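Side-chain contacts in S12 family peptidase (Streptomyces sp. 82F2, PDB 3WWX), which probably hydrolyses amide bonds with selectivity for D-configured substrates, as a serine hydrolase of the beta-lactamase-like S12 peptidase family: residues G84-N89 and R94-R99; L101-S106 and T270-S275. All coordinates share one frame; numbering follows the deposited sequence.

Overall arrangement
Interactions 1 and 2 follow one another along the chain and share helix 98-102, which 94-99 leads into and 101-106 leaves. Their centres lie about 16 Å apart, and they meet where Ile96 CG2 rests 3.7 Å from Ser106 CB. Interaction 1 is peripheral, its centre about 22 Å from that of the chain. Interaction 2, about 14 Å from it, ties the mainly helical part of the fold to 272-273, an outermost strand of the antiparallel sheet. Strand 297-305 of this sheet contributes Gly304 and Ile305 to the octane-1,8-diamine pocket; neither interaction includes any of the residues lining that pocket.

Interaction 1 of 2, residues G84-N89 and R94-R99; sequences GVVRGN and RKITVR
Arg87 and Arg94 lay their guanidinium groups flat on one another, with centres 3.4 Å apart and planes inclined by only 16°. The overlap is slightly offset. Arg87 CZ sits 3.3 Å above the plane of the Arg94 group, over its centre, whereas Arg94 NH1 covers the Arg87 group nearer its rim. Arg87 NH1 and Arg94 NH1 approach to 3.3 Å, but both are donors and no hydrogen bond joins them. The two side chains cross at about a right angle, and each bends once on the way to the stack: Arg87 early, at chi2 (-66°), and Arg94 only at chi3 (-75°).

On the buried side of the same contact, Val86 CG1 meets Ile96 CD1 at 4.2 Å, again with crossing side chains. CG1, the Val86 branch anti to the backbone N, is the one that reaches the isoleucine. Val78 of helix 78-81 touches both residues, while Leu165 of helix 160-174 packs on Val86 and Pro152 on Ile96, so the pair belongs to a larger apolar cluster.

Further out, acidic residues hold the arginines. Glu79 forms a salt bridge with Arg87 NH2, and its OE1 also accepts from Gly84 N; Asp92 pairs with Arg94 NE. Backbone hydrogen bonding between Val86 and Gly93 draws together the two limbs of this loop connection between helices 78-81 and 98-102. Thr97 then provides the N-cap of helix 98-102.

With a carboxylate partner for each guanidinium, the stacked pair can be read as a charge-compensated cluster at the protein surface. Glu79 and Asp92 would offset part of the cost of placing two positive charges face to face, with dispersion between the planes as a further favourable term.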
loop_
_atom_site.group_PDB
_atom_site.type_symbol
_atom_site.label_atom_id
_atom_site.label_comp_id
_atom_site.label_asym_id
_atom_site.label_seq_id
_atom_site.Cartn_x
_atom_site.Cartn_y
_atom_site.Cartn_z
ATOM N N GLY A 84 -22.482 -11.404 8.898
ATOM C CA GLY A 84 -23.389 -10.292 8.694
ATOM C C GLY A 84 -22.772 -8.979 8.246
ATOM O O GLY A 84 -23.491 -8.025 8.005
ATOM N N VAL A 85 -21.451 -8.925 8.116
ATOM C CA VAL A 85 -20.770 -7.651 7.866
ATOM C C VAL A 85 -20.842 -7.245 6.407
ATOM O O VAL A 85 -21.006 -6.062 6.106
ATOM C CB VAL A 85 -19.296 -7.725 8.326
ATOM C CG1 VAL A 85 -18.499 -6.448 7.952
ATOM C CG2 VAL A 85 -19.247 -7.940 9.824
ATOM N N VAL A 86 -20.684 -8.200 5.501
ATOM C CA VAL A 86 -20.698 -7.901 4.068
ATOM C C VAL A 86 -22.033 -8.385 3.497
ATOM O O VAL A 86 -22.136 -9.533 3.071
ATOM C CB VAL A 86 -19.485 -8.564 3.367
ATOM C CG1 VAL A 86 -19.467 -8.234 1.872
ATOM C CG2 VAL A 86 -18.166 -8.106 4.012
ATOM N N ARG A 87 -23.073 -7.534 3.527
ATOM C CA ARG A 87 -24.435 -7.937 3.103
ATOM C C ARG A 87 -25.243 -6.886 2.306
ATOM O O ARG A 87 -26.379 -7.121 1.905
ATOM C CB ARG A 87 -25.281 -8.300 4.341
ATOM C CG ARG A 87 -24.777 -9.487 5.113
ATOM C CD ARG A 87 -24.882 -10.763 4.288
ATOM N NE ARG A 87 -24.795 -11.945 5.141
ATOM C CZ ARG A 87 -25.838 -12.514 5.740
ATOM N NH1 ARG A 87 -27.064 -12.025 5.571
ATOM N NH2 ARG A 87 -25.657 -13.575 6.509
ATOM N N GLY A 88 -24.671 -5.730 2.082
ATOM C CA GLY A 88 -25.469 -4.602 1.626
ATOM C C GLY A 88 -25.645 -4.487 0.135
ATOM O O GLY A 88 -24.689 -4.594 -0.620
ATOM N N ASN A 89 -26.885 -4.257 -0.299
ATOM C CA ASN A 89 -27.218 -3.922 -1.673
ATOM C C ASN A 89 -26.559 -4.836 -2.708
ATOM O O ASN A 89 -26.026 -4.349 -3.704
ATOM C CB ASN A 89 -26.858 -2.449 -1.941
ATOM C CG ASN A 89 -27.742 -1.793 -3.003
ATOM O OD1 ASN A 89 -28.505 -2.462 -3.688
ATOM N ND2 ASN A 89 -27.625 -0.472 -3.151
ATOM N N ARG A 94 -21.067 -14.365 1.981
ATOM C CA ARG A 94 -21.188 -15.818 1.879
ATOM C C ARG A 94 -20.564 -16.328 0.580
ATOM O O ARG A 94 -20.244 -17.516 0.469
ATOM C CB ARG A 94 -22.672 -16.247 1.943
ATOM C CG ARG A 94 -23.361 -15.973 3.265
ATOM C CD ARG A 94 -24.908 -15.871 3.121
ATOM N NE ARG A 94 -25.346 -14.605 2.523
ATOM C CZ ARG A 94 -26.529 -14.021 2.749
ATOM N NH1 ARG A 94 -27.411 -14.578 3.574
ATOM N NH2 ARG A 94 -26.838 -12.868 2.154
ATOM N N LYS A 95 -20.391 -15.433 -0.395
ATOM C CA LYS A 95 -19.971 -15.797 -1.741
ATOM C C LYS A 95 -18.588 -15.240 -2.084
ATOM O O LYS A 95 -18.119 -15.363 -3.217
ATOM C CB LYS A 95 -20.969 -15.248 -2.761
ATOM C CG LYS A 95 -22.416 -15.630 -2.504
ATOM C CD LYS A 95 -22.623 -17.127 -2.564
ATOM C CE LYS A 95 -24.111 -17.477 -2.489
ATOM N NZ LYS A 95 -24.750 -16.994 -1.226
ATOM N N ILE A 96 -17.968 -14.595 -1.108
ATOM C CA ILE A 96 -16.669 -13.940 -1.294
ATOM C C ILE A 96 -15.690 -14.561 -0.322
ATOM O O ILE A 96 -16.012 -14.719 0.854
ATOM C CB ILE A 96 -16.761 -12.439 -0.968
ATOM C CG1 ILE A 96 -17.692 -11.719 -1.944
ATOM C CG2 ILE A 96 -15.363 -11.775 -1.034
ATOM C CD1 ILE A 96 -18.121 -10.339 -1.471
ATOM N N THR A 97 -14.486 -14.906 -0.791
ATOM C CA THR A 97 -13.481 -15.503 0.086
ATOM C C THR A 97 -12.454 -14.470 0.544
ATOM O O THR A 97 -12.345 -13.389 -0.038
ATOM C CB THR A 97 -12.719 -16.634 -0.611
ATOM O OG1 THR A 97 -11.914 -16.100 -1.665
ATOM C CG2 THR A 97 -13.699 -17.637 -1.214
ATOM N N VAL A 98 -11.724 -14.801 1.598
ATOM C CA VAL A 98 -10.707 -13.898 2.117
ATOM C C VAL A 98 -9.646 -13.676 1.030
ATOM O O VAL A 98 -9.166 -12.548 0.857
ATOM C CB VAL A 98 -10.091 -14.423 3.427
ATOM C CG1 VAL A 98 -8.996 -13.516 3.926
ATOM C CG2 VAL A 98 -11.171 -14.584 4.494
ATOM N N ARG A 99 -9.318 -14.714 0.261
ATOM C CA ARG A 99 -8.360 -14.577 -0.844
ATOM C C ARG A 99 -8.807 -13.523 -1.845
ATOM O O ARG A 99 -8.000 -12.744 -2.337
ATOM C CB ARG A 99 -8.163 -15.914 -1.565
ATOM C CG ARG A 99 -7.024 -15.918 -2.595
ATOM C CD ARG A 99 -6.914 -17.271 -3.360
ATOM N NE ARG A 99 -6.821 -18.379 -2.413
ATOM C CZ ARG A 99 -5.745 -18.661 -1.685
ATOM N NH1 ARG A 99 -4.620 -17.956 -1.827
ATOM N NH2 ARG A 99 -5.772 -19.669 -0.814
#

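Interaction 2 of 2, residues L101-S106 and T270-S275; sequences LLNHTS and TTVQIS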
loop_
_atom_site.group_PDB
_atom_site.type_symbol
_atom_site.label_atom_id
_atom_site.label_comp_id
_atom_site.label_asym_id
_atom_site.label_seq_id
_atom_site.Cartn_x
_atom_site.Cartn_y
_atom_site.Cartn_z
ATOM N N LEU A 101 -10.612 -10.911 -1.264
ATOM C CA LEU A 101 -10.307 -9.592 -0.692
ATOM C C LEU A 101 -8.887 -9.211 -1.047
ATOM O O LEU A 101 -8.622 -8.103 -1.518
ATOM C CB LEU A 101 -10.433 -9.598 0.829
ATOM C CG LEU A 101 -11.760 -10.049 1.464
ATOM C CD1 LEU A 101 -11.660 -9.977 2.966
ATOM C CD2 LEU A 101 -12.928 -9.194 0.949
ATOM N N LEU A 102 -7.957 -10.139 -0.849
ATOM C CA LEU A 102 -6.540 -9.801 -0.927
ATOM C C LEU A 102 -6.020 -9.547 -2.332
ATOM O O LEU A 102 -5.024 -8.841 -2.495
ATOM C CB LEU A 102 -5.704 -10.883 -0.245
ATOM C CG LEU A 102 -5.973 -11.072 1.234
ATOM C CD1 LEU A 102 -5.204 -12.301 1.709
ATOM C CD2 LEU A 102 -5.612 -9.846 2.059
ATOM N N ASN A 103 -6.683 -10.095 -3.351
ATOM C CA ASN A 103 -6.305 -9.850 -4.741
ATOM C C ASN A 103 -7.290 -8.970 -5.526
ATOM O O ASN A 103 -7.165 -8.810 -6.734
ATOM C CB ASN A 103 -6.009 -11.167 -5.476
ATOM C CG ASN A 103 -7.210 -12.080 -5.583
ATOM O OD1 ASN A 103 -8.356 -11.651 -5.476
ATOM N ND2 ASN A 103 -6.951 -13.348 -5.840
ATOM N N HIS A 104 -8.244 -8.378 -4.803
ATOM C CA HIS A 104 -9.213 -7.435 -5.370
ATOM C C HIS A 104 -10.097 -8.050 -6.456
ATOM O O HIS A 104 -10.528 -7.357 -7.376
ATOM C CB HIS A 104 -8.532 -6.170 -5.906
ATOM C CG HIS A 104 -7.752 -5.419 -4.876
ATOM N ND1 HIS A 104 -8.339 -4.726 -3.836
ATOM C CD2 HIS A 104 -6.421 -5.258 -4.730
ATOM C CE1 HIS A 104 -7.399 -4.171 -3.101
ATOM N NE2 HIS A 104 -6.221 -4.479 -3.620
ATOM N N THR A 105 -10.418 -9.333 -6.311
ATOM C CA THR A 105 -11.410 -9.947 -7.203
ATOM C C THR A 105 -12.747 -10.156 -6.500
ATOM O O THR A 105 -13.644 -10.805 -7.052
ATOM C CB THR A 105 -10.898 -11.268 -7.797
ATOM O OG1 THR A 105 -10.651 -12.229 -6.759
ATOM C CG2 THR A 105 -9.627 -11.021 -8.612
ATOM N N SER A 106 -12.901 -9.602 -5.292
ATOM C CA SER A 106 -14.165 -9.688 -4.558
ATOM C C SER A 106 -15.314 -8.935 -5.217
ATOM O O SER A 106 -16.468 -9.366 -5.105
ATOM C CB SER A 106 -13.983 -9.135 -3.149
ATOM O OG SER A 106 -13.758 -7.739 -3.264
ATOM N N THR A 270 0.779 -15.606 -6.757
ATOM C CA THR A 270 -0.169 -16.055 -7.765
ATOM C C THR A 270 -1.035 -14.862 -8.150
ATOM O O THR A 270 -1.860 -14.395 -7.361
ATOM C CB THR A 270 -1.020 -17.205 -7.242
ATOM O OG1 THR A 270 -0.159 -18.316 -6.964
ATOM C CG2 THR A 270 -2.067 -17.617 -8.281
ATOM N N THR A 271 -0.810 -14.359 -9.351
ATOM C CA THR A 271 -1.369 -13.078 -9.754
ATOM C C THR A 271 -2.563 -13.178 -10.691
ATOM O O THR A 271 -2.729 -14.165 -11.431
ATOM C CB THR A 271 -0.314 -12.182 -10.431
ATOM O OG1 THR A 271 0.234 -12.851 -11.569
ATOM C CG2 THR A 271 0.825 -11.839 -9.469
ATOM N N VAL A 272 -3.382 -12.128 -10.636
ATOM C CA VAL A 272 -4.491 -11.907 -11.551
ATOM C C VAL A 272 -4.048 -10.847 -12.550
ATOM O O VAL A 272 -3.431 -9.849 -12.181
ATOM C CB VAL A 272 -5.735 -11.390 -10.770
ATOM C CG1 VAL A 272 -6.897 -11.113 -11.704
ATOM C CG2 VAL A 272 -6.128 -12.396 -9.708
ATOM N N GLN A 273 -4.358 -11.037 -13.828
ATOM C CA GLN A 273 -4.087 -9.990 -14.808
ATOM C C GLN A 273 -5.118 -8.894 -14.609
ATOM O O GLN A 273 -6.317 -9.160 -14.618
ATOM C CB GLN A 273 -4.150 -10.531 -16.243
ATOM C CG GLN A 273 -2.798 -10.955 -16.795
ATOM C CD GLN A 273 -2.869 -11.447 -18.233
ATOM O OE1 GLN A 273 -3.929 -11.849 -18.714
ATOM N NE2 GLN A 273 -1.734 -11.418 -18.923
ATOM N N ILE A 274 -4.662 -7.663 -14.425
ATOM C CA ILE A 274 -5.562 -6.587 -14.046
ATOM C C ILE A 274 -5.959 -5.705 -15.220
ATOM O O ILE A 274 -6.900 -4.919 -15.113
ATOM C CB ILE A 274 -4.969 -5.732 -12.919
ATOM C CG1 ILE A 274 -3.755 -4.942 -13.400
ATOM C CG2 ILE A 274 -4.632 -6.637 -11.749
ATOM C CD1 ILE A 274 -3.134 -4.061 -12.332
ATOM N N SER A 275 -5.245 -5.836 -16.332
ATOM C CA SER A 275 -5.563 -5.051 -17.524
ATOM C C SER A 275 -5.182 -5.761 -18.813
ATOM O O SER A 275 -4.036 -6.175 -18.983
ATOM C CB SER A 275 -4.854 -3.701 -17.489
ATOM O OG SER A 275 -4.881 -3.108 -18.776
HETATM O O HOH W 1 -4.315 -14.852 -6.193
#
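The side-chain amide of Asn103 faces Val272 with its nitrogen end, ND2 standing 4.1 Å from Val272 CG2, and turns its oxygen back on its own loop. OD1 is gripped twice by Thr105: the hydroxyl OG1 donates at 2.7 Å and the backbone N at 3.2 Å. Both donors approach from the same face of the amide, tilted 28° and 23° out of the carbonyl plane, and the bond from Thr105 N makes this an Asx turn. At the other end, ND2 donates to a water 3.1 Å away, which in turn donates to Thr270 O at 2.8 Å. Bonds at both ends, one of them through water, would oppose a flip of the amide.

The neighbouring flat group, the His104 ring, has Leu101 O above one face near its rim. Tyr158 stacks on this ring, Tyr283 meets it edge-to-face, and Asn162 is hydrogen-bonded to ND1.

No direct hydrogen bond crosses between the segments; the closest approach is between methyls, Thr105 CG2 and Val272 CG2 meeting tip to tip at 3.9 Å. Because the Thr105 hydroxyl lies between the backbone N and the carbonyl carbon (chi1 62°), it can serve the Asn103 oxygen while the methyl is presented to the valine.

A Schellman motif with His104 at the C-prime position ends helix 98-102 here. Val272, on the short, weakly bonded edge strand 272-273, is hydrogen-bonded through its backbone to Tyr283. Leu102 packs on helices 55-68 and 160-174; the end of helix 98-102 and the turn after it together link the helical part of the fold to strand 272-273.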